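Side-chain contacts in Galactose/lactose metabolism regulatory protein GAL80 (Saccharomyces cerevisiae, PDB 3BTV), which represses the lactose and galactose metabolic genes by binding the activator GAL4 and blocking its transcriptional activation when no inducing sugar is present: residues 219-222 against 228-231; 126-131 against 406-411; 191-194 against 200-203. The protein carries 1 engineered substitution. All blocks are in the same frame, centred on the assembly; numbering follows the deposited sequence.

Overall arrangement
Three contacts illustrate how packing chemistry follows position in a two-part fold. Contact 2, whose centre lies about 9 Å from that of the chain, is a buried apolar junction between a loop of the Rossmann domain and helix 405-424. Contact 1 lies farther out, where helix 209-225 meets the start of strand 229-237, and mixes aromatic packing with a water bridge. The two touch through Asp219 on Leu411 and Tyr228 on Ile410; contact 2 includes helix 405-424, and contact 1 packs against it. Contact 3, about 21 Å from the chain centre, stands apart beside a small sheet, yet its two principal residues are also buried; there a charged group stacks on an aromatic ring.

Contact 1 of 3, residues 219-222 against 228-231; sequences DILQ and YFSR
Gln222, near the end of helix 209-225, lays its side chain against two successive aromatic residues, Tyr228 and Phe229, where the chain comes back to begin strand 229-237. Its oxygen OE1 meets the edge of the tyrosine ring in the ring plane, 3.4 Å from Tyr228 CD2, while the amide stands almost upright to that ring, at 83°. The same Gln222 OE1 also meets the edge of the Phe229 ring, 3.6 Å from CD1, and the stem lies alongside, with Gln222 CG 3.8 Å from Phe229 CE1. CG of Gln222 lies anti to the carbonyl carbon (chi1 -69°), and the extended chain beyond it carries the amide across to the turn.

Both ends of the amide are engaged. A water donates to Gln222 OE1 at 2.8 Å and accepts from Phe229 N at 3.0 Å, linking helix to strand without a direct hydrogen bond, and NE2 is bonded to Ile218 O within the helix.

The surroundings complete the packing: helix 405-424 places Leu414 on Gln222 and Ile410 on Tyr228, Phe267 of strand 264-271 meets Phe229 edge-to-face, and Leu221 rests on Ile179 and Ile181 of strand 176-184.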
loop_
_atom_site.group_PDB
_atom_site.type_symbol
_atom_site.label_atom_id
_atom_site.label_comp_id
_atom_site.label_asym_id
_atom_site.label_seq_id
_atom_site.Cartn_x
_atom_site.Cartn_y
_atom_site.Cartn_z
ATOM N N ASP B 219 -3.612 -14.970 5.026
ATOM C CA ASP B 219 -3.220 -16.191 5.709
ATOM C C ASP B 219 -1.963 -16.796 5.099
ATOM O O ASP B 219 -1.092 -17.246 5.834
ATOM C CB ASP B 219 -4.319 -17.255 5.713
ATOM C CG ASP B 219 -3.841 -18.552 6.348
ATOM O OD1 ASP B 219 -3.600 -18.564 7.575
ATOM O OD2 ASP B 219 -3.660 -19.548 5.618
ATOM N N ILE B 220 -1.868 -16.848 3.770
ATOM C CA ILE B 220 -0.625 -17.379 3.173
ATOM C C ILE B 220 0.540 -16.453 3.473
ATOM O O ILE B 220 1.680 -16.905 3.615
ATOM C CB ILE B 220 -0.705 -17.657 1.635
ATOM C CG1 ILE B 220 -0.909 -16.363 0.859
ATOM C CG2 ILE B 220 -1.802 -18.675 1.299
ATOM C CD1 ILE B 220 -0.910 -16.578 -0.649
ATOM N N LEU B 221 0.271 -15.157 3.582
ATOM C CA LEU B 221 1.361 -14.239 3.901
ATOM C C LEU B 221 1.963 -14.614 5.245
ATOM O O LEU B 221 3.179 -14.728 5.384
ATOM C CB LEU B 221 0.903 -12.776 3.942
ATOM C CG LEU B 221 2.094 -11.858 4.229
ATOM C CD1 LEU B 221 3.085 -11.861 3.025
ATOM C CD2 LEU B 221 1.641 -10.454 4.557
ATOM N N GLN B 222 1.099 -14.810 6.238
ATOM C CA GLN B 222 1.553 -15.149 7.580
ATOM C C GLN B 222 2.207 -16.509 7.598
ATOM O O GLN B 222 3.192 -16.726 8.299
ATOM C CB GLN B 222 0.379 -15.139 8.552
ATOM C CG GLN B 222 -0.161 -13.749 8.793
ATOM C CD GLN B 222 -1.479 -13.788 9.539
ATOM O OE1 GLN B 222 -1.529 -13.581 10.743
ATOM N NE2 GLN B 222 -2.551 -14.081 8.828
ATOM N N TYR B 228 2.655 -13.938 12.805
ATOM C CA TYR B 228 1.366 -13.263 12.912
ATOM C C TYR B 228 1.571 -11.749 12.990
ATOM O O TYR B 228 2.696 -11.265 13.089
ATOM C CB TYR B 228 0.585 -13.738 14.152
ATOM C CG TYR B 228 0.256 -15.214 14.111
ATOM C CD1 TYR B 228 0.839 -16.102 15.002
ATOM C CD2 TYR B 228 -0.614 -15.722 13.157
ATOM C CE1 TYR B 228 0.549 -17.460 14.953
ATOM C CE2 TYR B 228 -0.909 -17.067 13.102
ATOM C CZ TYR B 228 -0.323 -17.931 14.001
ATOM O OH TYR B 228 -0.618 -19.271 13.934
ATOM N N PHE B 229 0.468 -11.010 12.956
ATOM C CA PHE B 229 0.540 -9.553 13.027
ATOM C C PHE B 229 0.602 -9.059 14.460
ATOM O O PHE B 229 0.056 -9.685 15.351
ATOM C CB PHE B 229 -0.653 -8.919 12.319
ATOM C CG PHE B 229 -0.538 -8.944 10.836
ATOM C CD1 PHE B 229 -1.015 -10.024 10.116
ATOM C CD2 PHE B 229 0.075 -7.904 10.160
ATOM C CE1 PHE B 229 -0.893 -10.057 8.740
ATOM C CE2 PHE B 229 0.199 -7.930 8.770
ATOM C CZ PHE B 229 -0.286 -9.010 8.070
ATOM N N SER B 230 1.264 -7.927 14.666
ATOM C CA SER B 230 1.320 -7.288 15.970
ATOM C C SER B 230 0.231 -6.221 16.025
ATOM O O SER B 230 -0.618 -6.218 16.918
ATOM C CB SER B 230 2.705 -6.663 16.181
ATOM O OG SER B 230 2.665 -5.616 17.127
ATOM N N ARG B 231 0.250 -5.322 15.047
ATOM C CA ARG B 231 -0.704 -4.219 14.989
ATOM C C ARG B 231 -1.279 -4.105 13.585
ATOM O O ARG B 231 -0.598 -4.397 12.624
ATOM C CB ARG B 231 -0.015 -2.909 15.386
ATOM C CG ARG B 231 0.549 -2.934 16.816
ATOM C CD ARG B 231 1.137 -1.594 17.258
ATOM N NE ARG B 231 0.100 -0.623 17.603
ATOM C CZ ARG B 231 0.270 0.397 18.440
ATOM N NH1 ARG B 231 1.442 0.582 19.037
ATOM N NH2 ARG B 231 -0.737 1.228 18.689
HETATM O O HOH W 1 -2.361 -12.072 12.901
#

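Contact 2 of 3, residues 126-131 against 406-411; sequences WALACS and MDALIL
Leu411 of helix 405-424 presses a methyl onto the indole of Trp126, in the loop that follows strand 121-125 of the Rossmann fold. In the Gfo/Idh/MocA oxidoreductases this position after the strand commonly carries a Glu-Lys-Pro motif with a cis peptide before the proline; the cis peptide before Ala127 is consistent with a related loop here.

The methyl contact is a CH-pi interaction: Leu411 CD2 sits 3.5 Å from the centroid of the six-membered ring of Trp126 and 16° from its normal. The leucine's branch point is also close, CG lying 3.4 Å from Trp126 CH2, so the packing on this face is tight. On the opposite face lies the CB of Ala127, 3.8 Å above the Trp126 ring plane, and the indole is thus sandwiched between its own neighbour in sequence and the helix. Trp126 holds CG anti to its backbone N (chi1 178°), a rotation that carries the six-membered ring over to the helix, while the pyrrole NE1 hydrogen bonds to Thr211 O on helix 209-225. Two histidines, His216 edge-to-face and His412 at an inclined angle, also meet the indole. Replacing Trp126 with an alanine would probably leave the Leu411 methyl without its aromatic partner and Thr211 O without the NE1 donor, opening a gap between the loop and both helices.

One helical turn before Leu411, Ala408 supplies most of the remaining helix surface. Its small side chain is consistent with the close approach of the loop, with Leu128 and Ala408 the closest pair of CA atoms, 6.5 Å apart. Leu128 CB packs on Ala408 CB at 4.2 Å, and at the indole's edge, near the ring plane, Ala408 O lies 3.4 Å from Trp126 CZ3.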
loop_
_atom_site.group_PDB
_atom_site.type_symbol
_atom_site.label_atom_id
_atom_site.label_comp_id
_atom_site.label_asym_id
_atom_site.label_seq_id
_atom_site.Cartn_x
_atom_site.Cartn_y
_atom_site.Cartn_z
ATOM N N TRP B 126 -13.193 -22.820 3.975
ATOM C CA TRP B 126 -13.127 -21.428 4.408
ATOM C C TRP B 126 -14.155 -20.659 3.586
ATOM O O TRP B 126 -14.264 -20.888 2.388
ATOM C CB TRP B 126 -11.722 -20.857 4.185
ATOM C CG TRP B 126 -11.627 -19.409 4.563
ATOM C CD1 TRP B 126 -11.654 -18.347 3.720
ATOM C CD2 TRP B 126 -11.535 -18.870 5.887
ATOM N NE1 TRP B 126 -11.586 -17.180 4.429
ATOM C CE2 TRP B 126 -11.515 -17.473 5.766
ATOM C CE3 TRP B 126 -11.482 -19.437 7.164
ATOM C CZ2 TRP B 126 -11.422 -16.623 6.873
ATOM C CZ3 TRP B 126 -11.386 -18.597 8.260
ATOM C CH2 TRP B 126 -11.366 -17.207 8.109
ATOM N N ALA B 127 -14.922 -19.763 4.205
ATOM C CA ALA B 127 -14.785 -19.405 5.609
ATOM C C ALA B 127 -15.522 -20.375 6.520
ATOM O O ALA B 127 -16.509 -20.999 6.123
ATOM C CB ALA B 127 -15.298 -17.978 5.837
ATOM N N LEU B 128 -15.049 -20.484 7.758
ATOM C CA LEU B 128 -15.635 -21.417 8.705
ATOM C C LEU B 128 -17.086 -21.037 9.004
ATOM O O LEU B 128 -17.971 -21.888 9.005
ATOM C CB LEU B 128 -14.818 -21.465 10.003
ATOM C CG LEU B 128 -15.382 -22.413 11.071
ATOM C CD1 LEU B 128 -15.632 -23.813 10.492
ATOM C CD2 LEU B 128 -14.451 -22.484 12.276
ATOM N N ALA B 129 -17.329 -19.751 9.232
ATOM C CA ALA B 129 -18.677 -19.289 9.545
ATOM C C ALA B 129 -18.889 -17.839 9.115
ATOM O O ALA B 129 -18.012 -17.227 8.498
ATOM C CB ALA B 129 -18.958 -19.449 11.024
ATOM N N CYS B 130 -20.065 -17.305 9.428
ATOM C CA CYS B 130 -20.433 -15.936 9.046
ATOM C C CYS B 130 -20.004 -14.874 10.046
ATOM O O CYS B 130 -20.113 -13.680 9.769
ATOM C CB CYS B 130 -21.949 -15.842 8.861
ATOM S SG CYS B 130 -22.533 -16.869 7.514
ATOM N N SER B 131 -19.543 -15.306 11.215
ATOM C CA SER B 131 -19.089 -14.379 12.248
ATOM C C SER B 131 -18.113 -15.082 13.173
ATOM O O SER B 131 -18.081 -16.313 13.233
ATOM C CB SER B 131 -20.273 -13.871 13.067
ATOM O OG SER B 131 -20.850 -14.938 13.819
ATOM N N MET B 406 -8.599 -24.517 14.167
ATOM C CA MET B 406 -7.938 -23.522 15.001
ATOM C C MET B 406 -7.247 -22.463 14.141
ATOM O O MET B 406 -7.270 -21.274 14.454
ATOM C CB MET B 406 -6.918 -24.166 15.931
ATOM C CG MET B 406 -6.144 -23.129 16.729
ATOM S SD MET B 406 -7.264 -22.064 17.669
ATOM C CE MET B 406 -7.737 -23.131 18.994
ATOM N N ASP B 407 -6.612 -22.902 13.063
ATOM C CA ASP B 407 -6.035 -21.966 12.106
ATOM C C ASP B 407 -7.145 -21.095 11.523
ATOM O O ASP B 407 -6.979 -19.895 11.349
ATOM C CB ASP B 407 -5.284 -22.717 11.006
ATOM C CG ASP B 407 -4.069 -23.466 11.538
ATOM O OD1 ASP B 407 -3.122 -22.808 12.016
ATOM O OD2 ASP B 407 -4.061 -24.717 11.482
ATOM N N ALA B 408 -8.289 -21.704 11.232
ATOM C CA ALA B 408 -9.453 -20.950 10.764
ATOM C C ALA B 408 -9.885 -19.916 11.799
ATOM O O ALA B 408 -10.147 -18.763 11.469
ATOM C CB ALA B 408 -10.622 -21.896 10.454
ATOM N N LEU B 409 -9.959 -20.340 13.056
ATOM C CA LEU B 409 -10.436 -19.472 14.133
ATOM C C LEU B 409 -9.548 -18.232 14.268
ATOM O O LEU B 409 -10.032 -17.104 14.321
ATOM C CB LEU B 409 -10.488 -20.258 15.444
ATOM C CG LEU B 409 -11.092 -19.554 16.657
ATOM C CD1 LEU B 409 -12.506 -19.102 16.348
ATOM C CD2 LEU B 409 -11.060 -20.493 17.857
ATOM N N ILE B 410 -8.239 -18.449 14.286
ATOM C CA ILE B 410 -7.286 -17.355 14.371
ATOM C C ILE B 410 -7.466 -16.375 13.197
ATOM O O ILE B 410 -7.428 -15.156 13.371
ATOM C CB ILE B 410 -5.850 -17.907 14.424
ATOM C CG1 ILE B 410 -5.615 -18.623 15.758
ATOM C CG2 ILE B 410 -4.821 -16.795 14.165
ATOM C CD1 ILE B 410 -4.436 -19.587 15.736
ATOM N N LEU B 411 -7.691 -16.911 12.007
ATOM C CA LEU B 411 -7.940 -16.075 10.840
ATOM C C LEU B 411 -9.231 -15.269 11.031
ATOM O O LEU B 411 -9.287 -14.066 10.736
ATOM C CB LEU B 411 -8.033 -16.943 9.582
ATOM C CG LEU B 411 -8.130 -16.207 8.242
ATOM C CD1 LEU B 411 -7.074 -15.126 8.137
ATOM C CD2 LEU B 411 -8.000 -17.208 7.082
#

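Contact 3 of 3, residues 191-194 against 200-203; sequences ERPV and IYEI
The guanidinium of Arg192 lies flat on the ring of Tyr201, covering one face of it, while the CB of Ile200, the residue just before the tyrosine, sits 3.8 Å above the other face of the Tyr201 ring. This is a cation-pi stack beside a small three-stranded mixed sheet, in which strand 191-193 is an outer member and runs parallel to strand 242-246; Tyr201 arrives from the 3-10 segment in the loop that leads on to helix 209-225.

The two planes are only 13° apart. Arg192 CZ stands 3.7 Å from the ring centroid of Tyr201, displaced toward the CB side, whereas NE is the atom held over the middle of the ring. The side chains run past one another in opposite directions, so the aliphatic part of the arginine follows the ring toward its hydroxyl; Arg192 CD lies over the same face, but is modelled too close to the ring for its exact distance to carry weight. A bend at chi3 (-45°) turns the guanidinium nearly parallel to the ring, after a stem whose CG is anti to the backbone N.

Hydrogen bonds outside the stack fix the rotation of the guanidinium. NE donates to OE1 of Gln243, which also touches Tyr201, on the neighbouring strand 242-246, and NH2 to Pro258 O at the end of strand 255-258, so the buried charge has polar partners as well as the aromatic face. With Arg192 bonded through its backbone to strand 242-246 and Tyr201 to Thr260, the loop is closed back onto the sheet it has just left. The arginine stem reaches the hydroxyl end of the tyrosine through CG, and Pro193 adds a peripheral contact there, its CD 4.4 Å from Tyr201 OH.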
loop_
_atom_site.group_PDB
_atom_site.type_symbol
_atom_site.label_atom_id
_atom_site.label_comp_id
_atom_site.label_asym_id
_atom_site.label_seq_id
_atom_site.Cartn_x
_atom_site.Cartn_y
_atom_site.Cartn_z
ATOM N N GLU B 191 -19.929 -3.817 -11.521
ATOM C CA GLU B 191 -20.835 -4.683 -12.263
ATOM C C GLU B 191 -21.010 -6.056 -11.636
ATOM O O GLU B 191 -20.107 -6.583 -10.979
ATOM C CB GLU B 191 -20.360 -4.845 -13.709
ATOM C CG GLU B 191 -20.431 -3.585 -14.553
ATOM C CD GLU B 191 -19.633 -3.718 -15.838
ATOM O OE1 GLU B 191 -18.907 -4.723 -15.987
ATOM O OE2 GLU B 191 -19.724 -2.822 -16.701
ATOM N N ARG B 192 -22.189 -6.629 -11.858
ATOM C CA ARG B 192 -22.486 -7.985 -11.434
ATOM C C ARG B 192 -23.215 -8.695 -12.553
ATOM O O ARG B 192 -24.123 -8.129 -13.151
ATOM C CB ARG B 192 -23.369 -7.982 -10.190
ATOM C CG ARG B 192 -23.686 -9.374 -9.667
ATOM C CD ARG B 192 -24.759 -9.312 -8.607
ATOM N NE ARG B 192 -24.507 -8.243 -7.645
ATOM C CZ ARG B 192 -25.425 -7.770 -6.809
ATOM N NH1 ARG B 192 -26.651 -8.271 -6.822
ATOM N NH2 ARG B 192 -25.126 -6.795 -5.964
ATOM N N PRO B 193 -22.809 -9.935 -12.851
ATOM C CA PRO B 193 -23.542 -10.785 -13.799
ATOM C C PRO B 193 -24.945 -11.114 -13.289
ATOM O O PRO B 193 -25.094 -11.559 -12.152
ATOM C CB PRO B 193 -22.689 -12.055 -13.859
ATOM C CG PRO B 193 -21.310 -11.600 -13.479
ATOM C CD PRO B 193 -21.524 -10.529 -12.447
ATOM N N VAL B 194 -25.958 -10.890 -14.121
ATOM C CA VAL B 194 -27.338 -11.178 -13.745
ATOM C C VAL B 194 -27.475 -12.589 -13.179
ATOM O O VAL B 194 -28.269 -12.831 -12.271
ATOM C CB VAL B 194 -28.287 -11.014 -14.944
ATOM C CG1 VAL B 194 -27.845 -11.907 -16.095
ATOM C CG2 VAL B 194 -29.719 -11.316 -14.536
ATOM N N ILE B 200 -24.112 -13.483 -2.347
ATOM C CA ILE B 200 -22.683 -13.187 -2.393
ATOM C C ILE B 200 -22.411 -11.709 -2.125
ATOM O O ILE B 200 -21.279 -11.322 -1.839
ATOM C CB ILE B 200 -22.101 -13.513 -3.776
ATOM C CG1 ILE B 200 -22.626 -14.854 -4.279
ATOM C CG2 ILE B 200 -20.600 -13.518 -3.733
ATOM C CD1 ILE B 200 -22.149 -15.192 -5.674
ATOM N N TYR B 201 -23.461 -10.896 -2.219
ATOM C CA TYR B 201 -23.347 -9.446 -2.183
ATOM C C TYR B 201 -24.026 -8.819 -0.975
ATOM O O TYR B 201 -24.168 -7.597 -0.901
ATOM C CB TYR B 201 -23.943 -8.869 -3.465
ATOM C CG TYR B 201 -23.330 -9.480 -4.700
ATOM C CD1 TYR B 201 -23.953 -10.524 -5.369
ATOM C CD2 TYR B 201 -22.104 -9.030 -5.178
ATOM C CE1 TYR B 201 -23.374 -11.099 -6.494
ATOM C CE2 TYR B 201 -21.519 -9.590 -6.299
ATOM C CZ TYR B 201 -22.156 -10.623 -6.952
ATOM O OH TYR B 201 -21.572 -11.172 -8.066
ATOM N N GLU B 202 -24.443 -9.661 -0.035
ATOM C CA GLU B 202 -25.187 -9.217 1.138
ATOM C C GLU B 202 -24.329 -9.475 2.362
ATOM O O GLU B 202 -23.805 -10.571 2.518
ATOM C CB GLU B 202 -26.517 -9.985 1.236
ATOM C CG GLU B 202 -27.128 -10.040 2.636
ATOM C CD GLU B 202 -27.666 -8.697 3.113
ATOM O OE1 GLU B 202 -27.941 -7.818 2.268
ATOM O OE2 GLU B 202 -27.820 -8.527 4.342
ATOM N N ILE B 203 -24.176 -8.472 3.226
ATOM C CA ILE B 203 -23.244 -8.593 4.347
ATOM C C ILE B 203 -23.708 -9.691 5.311
ATOM O O ILE B 203 -24.909 -9.971 5.421
ATOM C CB ILE B 203 -23.054 -7.249 5.094
ATOM C CG1 ILE B 203 -21.821 -7.305 6.002
ATOM C CG2 ILE B 203 -24.303 -6.893 5.882
ATOM C CD1 ILE B 203 -21.862 -6.324 7.146
#